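Long-range contact in putative alpha-L-fucosidase (Bacteroides thetaiotaomicron, PDB 3EYP), which probably hydrolyses alpha-L-fucosides, removing terminal L-fucose from glycans: residues S86-Y91 and Y146-G151. Residues are numbered along the deposited sequence; the frame is centred on the assembly and turned at random.
Sequences SKYTDY and YAHQLG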
# COMPACT_ATOMS: atom_id res chain seq x y z
N SER A 86 10.08 -5.36 -26.38
CA SER A 86 10.25 -3.94 -26.72
C SER A 86 10.94 -3.78 -28.06
O SER A 86 11.83 -4.56 -28.42
CB SER A 86 11.05 -3.17 -25.64
OG SER A 86 11.28 -1.88 -26.06
N LYS A 87 10.53 -2.77 -28.78
CA LYS A 87 11.18 -2.41 -30.07
C LYS A 87 12.48 -1.74 -29.87
O LYS A 87 13.17 -1.39 -30.84
CB LYS A 87 10.27 -1.54 -30.93
CG LYS A 87 8.98 -2.19 -31.26
CD LYS A 87 8.06 -1.27 -32.11
CE LYS A 87 7.65 0.05 -31.37
NZ LYS A 87 6.78 -0.17 -30.12
N TYR A 88 12.85 -1.48 -28.60
CA TYR A 88 13.93 -0.56 -28.31
C TYR A 88 15.19 -1.14 -27.67
O TYR A 88 16.13 -0.43 -27.36
CB TYR A 88 13.42 0.64 -27.48
CG TYR A 88 12.40 1.44 -28.29
CD1 TYR A 88 12.80 2.34 -29.24
CD2 TYR A 88 11.05 1.21 -28.15
CE1 TYR A 88 11.86 3.01 -30.03
CE2 TYR A 88 10.11 1.85 -28.92
CZ TYR A 88 10.52 2.76 -29.86
OH TYR A 88 9.56 3.42 -30.60
N THR A 89 15.17 -2.44 -27.54
CA THR A 89 16.28 -3.28 -27.01
C THR A 89 16.16 -4.71 -27.48
O THR A 89 15.08 -5.17 -27.91
CB THR A 89 16.30 -3.31 -25.42
OG1 THR A 89 17.49 -3.94 -24.92
CG2 THR A 89 15.04 -3.99 -24.84
N ASP A 90 17.27 -5.41 -27.37
CA ASP A 90 17.31 -6.86 -27.53
C ASP A 90 17.43 -7.61 -26.19
O ASP A 90 17.35 -8.85 -26.17
CB ASP A 90 18.45 -7.28 -28.45
CG ASP A 90 18.10 -7.10 -29.93
OD1 ASP A 90 17.15 -7.77 -30.38
OD2 ASP A 90 18.75 -6.27 -30.59
N TYR A 91 17.69 -6.86 -25.13
CA TYR A 91 17.86 -7.45 -23.78
C TYR A 91 16.47 -7.70 -23.17
O TYR A 91 15.99 -7.03 -22.26
CB TYR A 91 18.78 -6.56 -22.89
CG TYR A 91 19.43 -7.35 -21.79
CD1 TYR A 91 20.19 -8.48 -22.07
CD2 TYR A 91 19.25 -6.99 -20.45
CE1 TYR A 91 20.75 -9.20 -21.06
CE2 TYR A 91 19.81 -7.71 -19.43
CZ TYR A 91 20.54 -8.82 -19.72
OH TYR A 91 21.09 -9.55 -18.69
N TYR A 146 14.16 5.14 -22.13
CA TYR A 146 13.15 4.89 -21.10
C TYR A 146 11.79 5.41 -21.56
O TYR A 146 10.77 4.77 -21.41
CB TYR A 146 13.55 5.51 -19.75
CG TYR A 146 12.66 5.08 -18.58
CD1 TYR A 146 13.03 4.07 -17.74
CD2 TYR A 146 11.44 5.74 -18.32
CE1 TYR A 146 12.22 3.68 -16.68
CE2 TYR A 146 10.65 5.36 -17.28
CZ TYR A 146 11.04 4.37 -16.45
OH TYR A 146 10.20 4.01 -15.40
N ALA A 147 11.79 6.61 -22.13
CA ALA A 147 10.55 7.25 -22.61
C ALA A 147 9.89 6.41 -23.68
O ALA A 147 8.66 6.28 -23.70
CB ALA A 147 10.79 8.70 -23.10
N HIS A 148 10.70 5.81 -24.53
CA HIS A 148 10.17 4.96 -25.60
C HIS A 148 9.45 3.79 -24.99
O HIS A 148 8.40 3.43 -25.40
CB HIS A 148 11.25 4.47 -26.57
CG HIS A 148 11.70 5.52 -27.54
ND1 HIS A 148 10.82 6.25 -28.32
CD2 HIS A 148 12.94 5.92 -27.90
CE1 HIS A 148 11.51 7.09 -29.09
NE2 HIS A 148 12.80 6.91 -28.85
N GLN A 149 10.11 3.16 -24.04
CA GLN A 149 9.57 1.96 -23.39
C GLN A 149 8.30 2.25 -22.59
O GLN A 149 7.34 1.48 -22.59
CB GLN A 149 10.64 1.32 -22.51
CG GLN A 149 11.78 0.74 -23.33
CD GLN A 149 12.54 -0.38 -22.62
OE1 GLN A 149 12.91 -0.27 -21.43
NE2 GLN A 149 12.83 -1.47 -23.38
N LEU A 150 8.34 3.40 -21.93
CA LEU A 150 7.22 3.91 -21.17
C LEU A 150 6.03 4.07 -22.11
O LEU A 150 4.94 3.59 -21.84
CB LEU A 150 7.63 5.20 -20.40
CG LEU A 150 6.81 5.64 -19.20
CD1 LEU A 150 6.50 4.51 -18.23
CD2 LEU A 150 7.37 6.99 -18.57
N GLY A 151 6.28 4.61 -23.27
CA GLY A 151 5.26 4.75 -24.29
C GLY A 151 4.63 3.46 -24.76
O GLY A 151 3.41 3.38 -24.99
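An ST turn at the start of 86-91 docks this loop of the alpha-L-fucosidase domain onto helix 139-155. Ser-86 OG lies anti to its backbone N (chi1 175°) and takes the N-H of Tyr-88, 3.0 Å from N to OG. The same oxygen accepts from Gln-149, whose side chain, extended beyond CG, brings NE2 to 3.1 Å from OG with OG near the amide plane; its strongest partner is Glu-152 OE1, a turn beyond His-148 on that helix, so two helix side chains and the turn's N-H grip it. Beside this buried polar knot, Tyr-88 lies flat against His-148. Their planes are 3° apart in an offset stack, with His-148 CB over the centre of the phenol ring, 3.5 Å from its centroid, and the imidazole displaced toward the CE1 edge, where CE1 comes within 3.5 Å of His-148 CG. On the opposite face Lys-87 CB lies near the rim. An alanine at Tyr-88 would offer His-148 no ring, which would probably loosen the loop's outer hold on the helix. The loop comes after strand 70-76 and before helix 105-116; Gln-149 touches Lys-76 on that strand, while Ala-147 and Leu-150 pack against helix 175-188.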